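Local coordinates for light Chain (Clostridium botulinum, PDB 6BVD), which probably cleaves a SNARE protein of the nerve terminal as the zinc-dependent protease domain of a mosaic botulinum neurotoxin, at residues A[226-231]-A[264-269]; A[295-300]-A[322-327]; A[379-382]-A[386-389]. All coordinates share one frame; numbering follows the deposited sequence. Where two conformers were deposited one is given.

Contact 1. Residues A[226-231]-A[264-269]; sequences LMHELI and SAEFLT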
ATOM      1  N   LEU A 226      11.365   2.577 -13.221  1.00 22.58           N
ATOM      2  CA  LEU A 226      12.065   1.409 -12.657  1.00 22.51           C
ATOM      3  C   LEU A 226      11.771   0.157 -13.503  1.00 24.11           C
ATOM      4  O   LEU A 226      12.677  -0.612 -13.866  1.00 24.48           O
ATOM      5  CB  LEU A 226      11.655   1.226 -11.194  1.00 18.10           C
ATOM      6  CG  LEU A 226      12.202   0.005 -10.455  1.00 18.88           C
ATOM      7  CD1 LEU A 226      13.745  -0.050 -10.577  1.00 14.72           C
ATOM      8  CD2 LEU A 226      11.718   0.050  -8.988  1.00 22.40           C
ATOM      9  N   MET A 227      10.510  -0.032 -13.887  1.00 17.83           N
ATOM     10  CA  MET A 227      10.166  -1.170 -14.746  1.00 25.17           C
ATOM     11  C   MET A 227      10.956  -1.185 -16.092  1.00 23.89           C
ATOM     12  O   MET A 227      11.406  -2.246 -16.562  1.00 20.44           O
ATOM     13  CB  MET A 227       8.645  -1.213 -14.986  1.00 17.10           C
ATOM     14  CG  MET A 227       7.867  -1.803 -13.762  1.00 21.02           C
ATOM     15  SD  MET A 227       6.114  -2.036 -14.079  1.00 29.26           S
ATOM     16  CE  MET A 227       5.488  -0.384 -13.766  1.00 20.60           C
ATOM     17  N   HIS A 228      11.152  -0.016 -16.683  1.00 16.05           N
ATOM     18  CA  HIS A 228      11.933   0.112 -17.900  1.00 15.42           C
ATOM     19  C   HIS A 228      13.357  -0.452 -17.659  1.00 17.23           C
ATOM     20  O   HIS A 228      13.813  -1.246 -18.432  1.00 19.02           O
ATOM     21  CB  HIS A 228      11.981   1.582 -18.319  1.00 17.83           C
ATOM     22  CG  HIS A 228      12.768   1.829 -19.557  1.00 28.51           C
ATOM     23  ND1 HIS A 228      12.192   1.949 -20.809  1.00 30.30           N
ATOM     24  CD2 HIS A 228      14.109   1.914 -19.745  1.00 30.40           C
ATOM     25  CE1 HIS A 228      13.149   2.150 -21.702  1.00 34.03           C
ATOM     26  NE2 HIS A 228      14.314   2.131 -21.087  1.00 24.38           N
ATOM     27  N   GLU A 229      13.997  -0.087 -16.542  1.00 18.17           N
ATOM     28  CA  GLU A 229      15.333  -0.633 -16.235  1.00 27.41           C
ATOM     29  C   GLU A 229      15.257  -2.155 -15.942  1.00 17.87           C
ATOM     30  O   GLU A 229      16.130  -2.913 -16.326  1.00 21.50           O
ATOM     31  CB  GLU A 229      15.969   0.117 -15.043  1.00 21.40           C
ATOM     32  CG  GLU A 229      16.280   1.564 -15.377  1.00 28.56           C
ATOM     33  CD  GLU A 229      17.013   1.739 -16.729  1.00 24.77           C
ATOM     34  OE1 GLU A 229      18.131   1.185 -16.900  1.00 24.64           O
ATOM     35  OE2 GLU A 229      16.510   2.462 -17.627  1.00 28.55           O
ATOM     36  N   LEU A 230      14.200  -2.606 -15.282  1.00 23.63           N
ATOM     37  CA  LEU A 230      14.038  -4.045 -15.012  1.00 17.37           C
ATOM     38  C   LEU A 230      13.871  -4.858 -16.290  1.00 17.96           C
ATOM     39  O   LEU A 230      14.238  -6.027 -16.344  1.00 20.10           O
ATOM     40  CB  LEU A 230      12.850  -4.302 -14.078  1.00 21.59           C
ATOM     41  CG  LEU A 230      13.085  -3.933 -12.618  1.00 21.59           C
ATOM     42  CD1 LEU A 230      11.866  -4.214 -11.771  1.00 16.14           C
ATOM     43  CD2 LEU A 230      14.339  -4.690 -12.087  1.00 17.53           C
ATOM     44  N   ILE A 231      13.352  -4.242 -17.348  1.00 14.85           N
ATOM     45  CA  ILE A 231      13.259  -4.950 -18.606  1.00 15.62           C
ATOM     46  C   ILE A 231      14.669  -5.221 -19.195  1.00 19.01           C
ATOM     47  O   ILE A 231      14.920  -6.315 -19.712  1.00 20.24           O
ATOM     48  CB  ILE A 231      12.373  -4.179 -19.586  1.00 19.54           C
ATOM     49  CG1 ILE A 231      10.943  -4.190 -19.059  1.00 17.93           C
ATOM     50  CG2 ILE A 231      12.489  -4.775 -20.971  1.00 21.36           C
ATOM     51  CD1 ILE A 231      10.010  -3.177 -19.796  1.00 22.66           C
ATOM     52  N   SER A 264      19.114  -1.029 -31.055  1.00 22.59           N
ATOM     53  CA  SER A 264      17.771  -1.549 -31.334  1.00 25.12           C
ATOM     54  C   SER A 264      17.042  -1.983 -30.063  1.00 28.04           C
ATOM     55  O   SER A 264      15.814  -2.060 -30.059  1.00 25.24           O
ATOM     56  CB  SER A 264      17.821  -2.752 -32.277  1.00 22.27           C
ATOM     57  OG  SER A 264      18.074  -2.350 -33.607  1.00 29.67           O
ATOM     58  N   ALA A 265      17.810  -2.280 -29.010  1.00 28.70           N
ATOM     59  CA  ALA A 265      17.227  -2.751 -27.737  1.00 30.88           C
ATOM     60  C   ALA A 265      16.346  -1.690 -27.060  1.00 24.99           C
ATOM     61  O   ALA A 265      15.411  -2.037 -26.339  1.00 20.82           O
ATOM     62  CB  ALA A 265      18.342  -3.222 -26.745  1.00 24.36           C
ATOM     63  N   GLU A 266      16.650  -0.402 -27.258  1.00 24.17           N
ATOM     64  CA  GLU A 266      15.813   0.621 -26.616  1.00 25.51           C
ATOM     65  C   GLU A 266      14.442   0.618 -27.249  1.00 23.79           C
ATOM     66  O   GLU A 266      13.439   0.828 -26.560  1.00 28.12           O
ATOM     67  CB  GLU A 266      16.412   2.022 -26.711  1.00 20.92           C
ATOM     68  CG  GLU A 266      17.807   2.142 -26.103  1.00 24.09           C
ATOM     69  CD  GLU A 266      17.862   2.032 -24.595  1.00 32.21           C
ATOM     70  OE1 GLU A 266      16.814   1.879 -23.914  1.00 34.14           O
ATOM     71  OE2 GLU A 266      19.004   2.103 -24.094  1.00 41.80           O
ATOM     72  N   PHE A 267      14.382   0.391 -28.563  1.00 29.58           N
ATOM     73  CA  PHE A 267      13.054   0.417 -29.208  1.00 27.46           C
ATOM     74  C   PHE A 267      12.264  -0.848 -28.849  1.00 31.02           C
ATOM     75  O   PHE A 267      11.030  -0.803 -28.708  1.00 25.48           O
ATOM     76  CB  PHE A 267      13.195   0.571 -30.709  1.00 23.00           C
ATOM     77  CG  PHE A 267      13.933   1.827 -31.111  1.00 25.21           C
ATOM     78  CD1 PHE A 267      13.282   3.056 -31.138  1.00 22.84           C
ATOM     79  CD2 PHE A 267      15.303   1.792 -31.364  1.00 25.10           C
ATOM     80  CE1 PHE A 267      13.958   4.219 -31.497  1.00 28.71           C
ATOM     81  CE2 PHE A 267      15.992   2.944 -31.716  1.00 27.20           C
ATOM     82  CZ  PHE A 267      15.329   4.162 -31.776  1.00 34.32           C
ATOM     83  N   LEU A 268      12.961  -1.979 -28.699  1.00 32.37           N
ATOM     84  CA  LEU A 268      12.276  -3.215 -28.313  1.00 30.38           C
ATOM     85  C   LEU A 268      11.823  -3.110 -26.869  1.00 31.39           C
ATOM     86  O   LEU A 268      10.796  -3.698 -26.477  1.00 30.18           O
ATOM     87  CB  LEU A 268      13.172  -4.444 -28.503  1.00 34.95           C
ATOM     88  CG  LEU A 268      13.641  -4.756 -29.925  1.00 31.55           C
ATOM     89  CD1 LEU A 268      14.670  -5.904 -29.908  1.00 30.98           C
ATOM     90  CD2 LEU A 268      12.480  -5.061 -30.877  1.00 24.98           C
ATOM     91  N   THR A 269      12.569  -2.356 -26.068  1.00 20.15           N
ATOM     92  CA  THR A 269      12.204  -2.224 -24.670  1.00 21.39           C
ATOM     93  C   THR A 269      10.971  -1.303 -24.543  1.00 24.46           C
ATOM     94  O   THR A 269      10.038  -1.584 -23.774  1.00 21.33           O
ATOM     95  CB  THR A 269      13.360  -1.702 -23.846  1.00 26.28           C
ATOM     96  OG1 THR A 269      14.396  -2.715 -23.811  1.00 25.17           O
ATOM     97  CG2 THR A 269      12.904  -1.393 -22.407  1.00 19.58           C
TER
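His228 and Glu266 meet as two ligands of one zinc ion. The imidazole ring and the carboxylate lie almost in one plane, 4° apart, while the two side chains as a whole run at about a right angle. Glu266 OE1 stands at the rim of the ring, 3.8 Å from His228 NE2, a spacing set by the shared metal and not by a hydrogen bond. The glutamate chain bends at its second torsion (chi2 -70°), which carries its carboxylate to the zinc. His232 is the third protein ligand, and its ring is turned nearly perpendicular to that of His228. ND1 of His228 makes a weak hydrogen bond to Glu353 OE1.

The apolar part centres on the methyl group of Thr269. CG2 lies over one face of the imidazole in a CH-pi contact, 3.9 Å from the ring centroid and displaced toward CE1. The same methyl touches Ile231, whose CG2 is 3.7 Å from Thr269 CG2, the two branched side chains passing in opposite directions.

A polar bond within helix 264-270 fixes this methyl. Thr269 OG1 donates to Ala265 O at 2.8 Å, and the backbone N of Thr269 reaches that oxygen from the opposite face of its plane.

Segment 226-231 carries the start of the HExxH motif on helix 222-237, and helix 264-270 brings the distal glutamate, as in gluzincin metalloproteases. The axes of the two short segments approach to 10.8 Å, their directions 125° apart; helix 353-360 packs on Met227 and Ile231, and helix 83-100 on Leu226 and Met227.

Contact 2. Residues A[295-300]-A[322-327]; sequences KRIASR and WKYQFA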
ATOM      1  N   LYS A 295      21.045 -23.067 -28.228  1.00 25.58           N
ATOM      2  CA  LYS A 295      21.459 -24.403 -28.694  1.00 26.61           C
ATOM      3  C   LYS A 295      22.807 -24.816 -28.084  1.00 30.40           C
ATOM      4  O   LYS A 295      23.016 -26.002 -27.739  1.00 30.40           O
ATOM      5  CB  LYS A 295      21.550 -24.475 -30.212  1.00 28.34           C
ATOM      6  CG  LYS A 295      20.202 -24.643 -30.942  1.00 34.35           C
ATOM      7  CD  LYS A 295      20.384 -24.581 -32.467  1.00 25.75           C
ATOM      8  CE  LYS A 295      19.029 -24.731 -33.182  1.00 38.26           C
ATOM      9  NZ  LYS A 295      19.113 -24.561 -34.657  1.00 37.52           N
ATOM     10  N   ARG A 296      23.734 -23.868 -28.011  1.00 28.67           N
ATOM     11  CA  ARG A 296      25.020 -24.143 -27.377  1.00 33.05           C
ATOM     12  C   ARG A 296      24.840 -24.456 -25.892  1.00 28.24           C
ATOM     13  O   ARG A 296      25.519 -25.334 -25.375  1.00 29.16           O
ATOM     14  CB  ARG A 296      25.980 -22.977 -27.539  1.00 34.80           C
ATOM     15  CG  ARG A 296      26.407 -22.754 -28.973  1.00 52.70           C
ATOM     16  CD  ARG A 296      27.406 -21.613 -29.100  1.00 66.14           C
ATOM     17  NE  ARG A 296      27.784 -21.330 -30.485  1.00 88.06           N
ATOM     18  CZ  ARG A 296      28.552 -20.308 -30.868  1.00 99.15           C
ATOM     19  NH1 ARG A 296      29.058 -19.465 -29.973  1.00101.84           N
ATOM     20  NH2 ARG A 296      28.829 -20.128 -32.151  1.00102.08           N
ATOM     21  N   ILE A 297      23.928 -23.756 -25.215  1.00 29.39           N
ATOM     22  CA  ILE A 297      23.723 -24.018 -23.772  1.00 30.20           C
ATOM     23  C   ILE A 297      23.089 -25.395 -23.557  1.00 26.80           C
ATOM     24  O   ILE A 297      23.498 -26.104 -22.645  1.00 24.28           O
ATOM     25  CB  ILE A 297      22.926 -22.902 -23.110  1.00 30.17           C
ATOM     26  CG1 ILE A 297      23.791 -21.638 -23.075  1.00 27.13           C
ATOM     27  CG2 ILE A 297      22.413 -23.249 -21.672  1.00 20.21           C
ATOM     28  CD1 ILE A 297      23.056 -20.407 -22.613  1.00 22.99           C
ATOM     29  N   ALA A 298      22.188 -25.823 -24.441  1.00 26.36           N
ATOM     30  CA  ALA A 298      21.593 -27.160 -24.335  1.00 32.06           C
ATOM     31  C   ALA A 298      22.656 -28.243 -24.451  1.00 33.47           C
ATOM     32  O   ALA A 298      22.631 -29.237 -23.709  1.00 31.75           O
ATOM     33  CB  ALA A 298      20.506 -27.373 -25.399  1.00 30.31           C
ATOM     34  N   SER A 299      23.565 -28.054 -25.406  1.00 30.53           N
ATOM     35  CA  SER A 299      24.675 -28.969 -25.660  1.00 28.10           C
ATOM     36  C   SER A 299      25.629 -29.074 -24.465  1.00 28.22           C
ATOM     37  O   SER A 299      26.114 -30.153 -24.120  1.00 33.12           O
ATOM     38  CB  SER A 299      25.428 -28.512 -26.915  1.00 34.07           C
ATOM     39  OG  SER A 299      26.395 -29.456 -27.300  1.00 38.36           O
ATOM     40  N   ARG A 300      25.916 -27.931 -23.865  1.00 30.35           N
ATOM     41  CA  ARG A 300      26.810 -27.840 -22.727  1.00 35.68           C
ATOM     42  C   ARG A 300      26.163 -28.458 -21.470  1.00 36.31           C
ATOM     43  O   ARG A 300      26.839 -29.084 -20.656  1.00 35.10           O
ATOM     44  CB  ARG A 300      27.203 -26.376 -22.509  1.00 36.89           C
ATOM     45  CG  ARG A 300      27.988 -26.121 -21.266  1.00 47.67           C
ATOM     46  CD  ARG A 300      27.961 -24.670 -20.893  1.00 41.07           C
ATOM     47  NE  ARG A 300      28.930 -23.909 -21.662  1.00 44.61           N
ATOM     48  CZ  ARG A 300      30.082 -23.449 -21.191  1.00 35.68           C
ATOM     49  NH1 ARG A 300      30.456 -23.676 -19.935  1.00 26.48           N
ATOM     50  NH2 ARG A 300      30.866 -22.758 -21.999  1.00 35.69           N
ATOM     51  N   TRP A 322      13.891 -25.680 -17.443  1.00 25.43           N
ATOM     52  CA  TRP A 322      12.740 -24.784 -17.391  0.51 30.80           C
ATOM     53  C   TRP A 322      13.031 -23.368 -17.931  1.00 37.18           C
ATOM     54  O   TRP A 322      12.239 -22.830 -18.730  1.00 31.31           O
ATOM     55  CB  TRP A 322      12.212 -24.661 -15.966  0.51 35.95           C
ATOM     56  CG  TRP A 322      11.079 -23.714 -15.930  0.51 40.49           C
ATOM     57  CD1 TRP A 322      11.113 -22.444 -15.449  0.51 40.09           C
ATOM     58  CD2 TRP A 322       9.719 -23.966 -16.316  0.51 45.06           C
ATOM     59  NE1 TRP A 322       9.870 -21.878 -15.533  0.51 45.97           N
ATOM     60  CE2 TRP A 322       8.993 -22.794 -16.054  0.51 49.40           C
ATOM     61  CE3 TRP A 322       9.045 -25.075 -16.858  0.51 43.25           C
ATOM     62  CZ2 TRP A 322       7.618 -22.686 -16.323  0.51 49.19           C
ATOM     63  CZ3 TRP A 322       7.680 -24.976 -17.112  0.51 41.06           C
ATOM     64  CH2 TRP A 322       6.984 -23.790 -16.849  0.51 42.92           C
ATOM     65  N   LYS A 323      14.135 -22.759 -17.472  1.00 28.65           N
ATOM     66  CA  LYS A 323      14.513 -21.399 -17.857  1.00 28.84           C
ATOM     67  C   LYS A 323      14.625 -21.248 -19.372  1.00 30.97           C
ATOM     68  O   LYS A 323      14.098 -20.292 -19.942  1.00 27.67           O
ATOM     69  CB  LYS A 323      15.852 -20.998 -17.229  1.00 25.64           C
ATOM     70  CG  LYS A 323      16.318 -19.602 -17.653  1.00 22.43           C
ATOM     71  CD  LYS A 323      17.721 -19.263 -17.120  1.00 24.41           C
ATOM     72  CE  LYS A 323      18.075 -17.807 -17.443  1.00 24.20           C
ATOM     73  NZ  LYS A 323      19.497 -17.411 -17.336  1.00 23.54           N
ATOM     74  N   TYR A 324      15.328 -22.180 -20.014  1.00 23.47           N
ATOM     75  CA  TYR A 324      15.565 -22.066 -21.449  1.00 25.90           C
ATOM     76  C   TYR A 324      14.540 -22.832 -22.255  1.00 21.38           C
ATOM     77  O   TYR A 324      14.640 -22.885 -23.466  1.00 23.72           O
ATOM     78  CB  TYR A 324      16.973 -22.549 -21.801  1.00 23.28           C
ATOM     79  CG  TYR A 324      18.027 -21.677 -21.207  1.00 23.28           C
ATOM     80  CD1 TYR A 324      18.270 -20.405 -21.736  1.00 26.59           C
ATOM     81  CD2 TYR A 324      18.824 -22.118 -20.147  1.00 20.57           C
ATOM     82  CE1 TYR A 324      19.223 -19.591 -21.211  1.00 19.39           C
ATOM     83  CE2 TYR A 324      19.812 -21.300 -19.609  1.00 21.00           C
ATOM     84  CZ  TYR A 324      20.000 -20.039 -20.153  1.00 23.41           C
ATOM     85  OH  TYR A 324      20.938 -19.191 -19.663  1.00 20.33           O
ATOM     86  N   GLN A 325      13.560 -23.424 -21.572  1.00 26.27           N
ATOM     87  CA  GLN A 325      12.476 -24.176 -22.201  1.00 26.20           C
ATOM     88  C   GLN A 325      12.972 -25.249 -23.133  1.00 31.78           C
ATOM     89  O   GLN A 325      12.449 -25.445 -24.248  1.00 26.17           O
ATOM     90  CB  GLN A 325      11.566 -23.225 -22.963  1.00 24.04           C
ATOM     91  CG  GLN A 325      10.799 -22.315 -22.038  1.00 21.48           C
ATOM     92  CD  GLN A 325       9.667 -23.046 -21.328  1.00 30.38           C
ATOM     93  OE1 GLN A 325       8.648 -23.353 -21.952  1.00 35.77           O
ATOM     94  NE2 GLN A 325       9.816 -23.288 -20.020  1.00 24.17           N
ATOM     95  N   PHE A 326      13.998 -25.944 -22.674  1.00 24.99           N
ATOM     96  CA  PHE A 326      14.561 -27.040 -23.419  1.00 24.72           C
ATOM     97  C   PHE A 326      13.640 -28.241 -23.446  1.00 34.15           C
ATOM     98  O   PHE A 326      12.930 -28.513 -22.465  1.00 33.63           O
ATOM     99  CB  PHE A 326      15.901 -27.471 -22.783  1.00 19.63           C
ATOM    100  CG  PHE A 326      17.037 -26.496 -22.971  1.00 25.14           C
ATOM    101  CD1 PHE A 326      17.110 -25.671 -24.088  1.00 27.94           C
ATOM    102  CD2 PHE A 326      18.060 -26.420 -22.003  1.00 21.96           C
ATOM    103  CE1 PHE A 326      18.188 -24.779 -24.240  1.00 25.10           C
ATOM    104  CE2 PHE A 326      19.147 -25.558 -22.149  1.00 22.06           C
ATOM    105  CZ  PHE A 326      19.221 -24.719 -23.260  1.00 18.34           C
ATOM    106  N   ALA A 327      13.716 -29.004 -24.540  1.00 30.71           N
ATOM    107  CA  ALA A 327      13.183 -30.364 -24.600  1.00 28.38           C
ATOM    108  C   ALA A 327      14.130 -31.348 -23.892  1.00 36.09           C
ATOM    109  O   ALA A 327      15.336 -31.145 -23.911  1.00 34.66           O
ATOM    110  CB  ALA A 327      12.996 -30.783 -26.030  1.00 27.90           C
TER
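Ile297 turns CG2 anti to its own backbone nitrogen and CG1 anti to its carbonyl carbon (chi1 -69°), which sends both branches toward the end of helix 313-323. There Tyr324 and Phe326 each hold CG anti to the carbonyl carbon, with chi1 of -65° and -71°, and direct their rings at helix 280-301.

The two branches of Ile297 divide the tyrosine between them. CG2 lies over a face of the ring in a CH-pi contact, 3.8 Å from Tyr324 CE2, whereas CD1 reaches the phenolic end, 3.8 Å from Tyr324 OH. CG2 also meets the rim of the phenylalanine near its plane, 3.9 Å from Phe326 CZ, and so fits between the two aromatic groups.

At Ala298 the helix backbone itself comes close to the second ring. Its CB sits over one face of Phe326, 3.7 Å from the ring centroid, and Ala298 N is 3.4 Å from Phe326 CZ. Tyr324 CB covers the opposite face, leaving the phenyl ring sandwiched.

The buried Tyr324 residue has its OH hydrogen-bonded with Gly188 O, and Lys323 NZ donates a long hydrogen bond of 3.3 Å to Tyr324 OH while also bonding to Leu237 O and Ile117 O. Tyr294, one turn back on helix 280-301, meets the tyrosine ring edge-to-face.

Away from the interface, Gln325 NE2 returns to Trp322 O in a nearly straight bond of 2.8 Å. Gln325 has positive phi and ends helix 313-323 in a Schellman motif; the turn there sets Tyr324 and Phe326, either side of Gln325 in sequence, against helix 280-301, a packing far from the zinc.

Contact 3. Residues A[379-382]-A[386-389]; sequences PNLL and IYTE. With CA (calcium ion), chain C.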
ATOM      1  N   PRO A 379       9.735  15.702  -4.603  1.00 33.50           N
ATOM      2  CA  PRO A 379       9.993  15.776  -3.156  1.00 32.72           C
ATOM      3  C   PRO A 379       9.117  14.885  -2.257  1.00 37.54           C
ATOM      4  O   PRO A 379       9.545  14.624  -1.115  1.00 37.93           O
ATOM      5  CB  PRO A 379       9.723  17.243  -2.842  1.00 30.76           C
ATOM      6  CG  PRO A 379       8.708  17.662  -3.869  1.00 31.36           C
ATOM      7  CD  PRO A 379       9.108  16.936  -5.115  1.00 32.91           C
ATOM      8  N   ASN A 380       7.957  14.431  -2.738  1.00 26.79           N
ATOM      9  CA  ASN A 380       7.002  13.757  -1.863  1.00 25.96           C
ATOM     10  C   ASN A 380       6.437  12.431  -2.335  1.00 23.89           C
ATOM     11  O   ASN A 380       5.232  12.188  -2.205  1.00 26.40           O
ATOM     12  CB  ASN A 380       5.823  14.702  -1.578  1.00 28.77           C
ATOM     13  CG  ASN A 380       6.266  16.007  -0.963  1.00 39.39           C
ATOM     14  OD1 ASN A 380       6.096  17.083  -1.555  1.00 40.73           O
ATOM     15  ND2 ASN A 380       6.876  15.923   0.214  1.00 34.24           N
ATOM     16  N   LEU A 381       7.276  11.567  -2.876  1.00 25.07           N
ATOM     17  CA  LEU A 381       6.840  10.269  -3.347  1.00 21.27           C
ATOM     18  C   LEU A 381       6.319   9.424  -2.176  1.00 27.45           C
ATOM     19  O   LEU A 381       5.466   8.543  -2.357  1.00 28.27           O
ATOM     20  CB  LEU A 381       7.983   9.551  -4.076  1.00 23.53           C
ATOM     21  CG  LEU A 381       8.438  10.217  -5.401  1.00 29.49           C
ATOM     22  CD1 LEU A 381       9.668   9.521  -5.984  1.00 20.26           C
ATOM     23  CD2 LEU A 381       7.288  10.196  -6.413  1.00 26.51           C
ATOM     24  N   LEU A 382       6.842   9.702  -0.987  1.00 21.18           N
ATOM     25  CA  LEU A 382       6.465   8.933   0.209  1.00 25.34           C
ATOM     26  C   LEU A 382       5.114   9.328   0.807  1.00 21.99           C
ATOM     27  O   LEU A 382       4.584   8.596   1.629  1.00 23.51           O
ATOM     28  CB  LEU A 382       7.542   9.086   1.289  1.00 28.05           C
ATOM     29  CG  LEU A 382       8.849   8.343   1.027  1.00 21.01           C
ATOM     30  CD1 LEU A 382       9.863   8.778   2.063  1.00 28.22           C
ATOM     31  CD2 LEU A 382       8.573   6.883   1.160  1.00 17.45           C
ATOM     32  N   ILE A 386      -0.072  12.316  -2.329  1.00 21.75           N
ATOM     33  CA  ILE A 386       0.573  12.779  -3.580  1.00 21.09           C
ATOM     34  C   ILE A 386       0.807  11.618  -4.545  1.00 29.79           C
ATOM     35  O   ILE A 386       0.545  11.696  -5.741  1.00 21.44           O
ATOM     36  CB  ILE A 386       1.952  13.465  -3.279  1.00 30.82           C
ATOM     37  CG1 ILE A 386       1.770  14.667  -2.349  1.00 24.20           C
ATOM     38  CG2 ILE A 386       2.721  13.797  -4.572  1.00 26.34           C
ATOM     39  CD1 ILE A 386       0.924  15.752  -2.934  1.00 32.95           C
ATOM     40  N   TYR A 387       1.327  10.522  -3.998  1.00 20.53           N
ATOM     41  CA  TYR A 387       1.706   9.384  -4.781  1.00 24.34           C
ATOM     42  C   TYR A 387       1.390   8.111  -3.992  1.00 20.92           C
ATOM     43  O   TYR A 387       1.819   7.995  -2.852  1.00 21.46           O
ATOM     44  CB  TYR A 387       3.207   9.470  -5.098  1.00 24.14           C
ATOM     45  CG  TYR A 387       3.733   8.386  -5.979  1.00 25.79           C
ATOM     46  CD1 TYR A 387       3.682   8.514  -7.355  1.00 26.47           C
ATOM     47  CD2 TYR A 387       4.361   7.249  -5.446  1.00 25.81           C
ATOM     48  CE1 TYR A 387       4.174   7.538  -8.183  1.00 17.15           C
ATOM     49  CE2 TYR A 387       4.872   6.260  -6.285  1.00 18.54           C
ATOM     50  CZ  TYR A 387       4.794   6.417  -7.654  1.00 18.57           C
ATOM     51  OH  TYR A 387       5.323   5.458  -8.520  1.00 21.43           O
ATOM     52  N   THR A 388       0.650   7.171  -4.564  1.00 24.01           N
ATOM     53  CA  THR A 388       0.343   5.925  -3.829  1.00 20.08           C
ATOM     54  C   THR A 388       0.869   4.671  -4.493  1.00 20.16           C
ATOM     55  O   THR A 388       1.086   4.633  -5.727  1.00 17.33           O
ATOM     56  CB  THR A 388      -1.174   5.706  -3.649  1.00 25.17           C
ATOM     57  OG1 THR A 388      -1.816   5.549  -4.933  1.00 27.20           O
ATOM     58  CG2 THR A 388      -1.784   6.847  -2.850  1.00 22.68           C
ATOM     59  N   GLU A 389       1.067   3.608  -3.700  1.00 16.22           N
ATOM     60  CA  GLU A 389       1.390   2.296  -4.312  1.00 20.52           C
ATOM     61  C   GLU A 389       0.398   1.865  -5.402  1.00 20.39           C
ATOM     62  O   GLU A 389       0.796   1.414  -6.464  1.00 26.79           O
ATOM     63  CB  GLU A 389       1.389   1.174  -3.235  1.00 24.41           C
ATOM     64  CG  GLU A 389       2.522   1.290  -2.184  1.00 23.73           C
ATOM     65  CD  GLU A 389       2.205   2.180  -0.987  1.00 28.11           C
ATOM     66  OE1 GLU A 389       1.111   2.824  -0.880  1.00 22.18           O
ATOM     67  OE2 GLU A 389       3.089   2.280  -0.116  1.00 24.11           O
TER
HETATM   68 CA    CA C 501       1.481   4.082   1.267  1.00 21.31          CA
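This contact folds back a loop between strands 373-377 and 406-408 that carries a calcium site at the interface of two subunits. Leu381 and Tyr387 make its apolar part: Leu381 CD2 lies over one face of the tyrosine ring, a CH-pi contact with CD2 4.1 Å from the centroid. Tyr387 reaches it with CG anti to its backbone nitrogen (chi1 -177°). The carbonyl of Leu381 also comes near the ring, its O 3.5 Å from Tyr387 CD2. One residue earlier, Asn380 O rests against the branched carbon of Ile386, 3.7 Å from CB. Beyond the ring, the Tyr387 hydroxyl is hydrogen-bonded to Asp221, and Lys95 of helix 83-100 binds the carbonyl oxygens of both Leu381 and Tyr387.

Glu389 grips the calcium with both carboxylate oxygens, OE1 at 2.5 Å and OE2 at 2.8 Å. Asp384 of the same chain and both Asp384 and Glu389 of the second subunit also bind the ion. The cation probably offsets the repulsion among the four carboxylates, and because two come from each subunit it links the two copies of the loop, while van der Waals packing and the Lys95 bonds join its two limbs.

Overall arrangement
The three contacts follow one another along the chain without touching. Contact 1 holds two of the three protein ligands of the zinc and lies near the middle of the domain, its centre about 8 Å from that of the chain. Contacts 2 and 3 flank it on opposite sides of the chain's centre, their own centres about 43 Å apart. Contact 2, centred about 25 Å from contact 1, is tied to it in sequence because helix 280-301 follows helix 264-270. Contact 3 comes closer, with nearest atoms about 8 Å from contact 1; helix 222-237, which carries one segment of contact 1, also touches contact 3, and helix 83-100 packs on both. Zinc and calcium occupy separate sites, one catalytic in this protease family, the other between subunits.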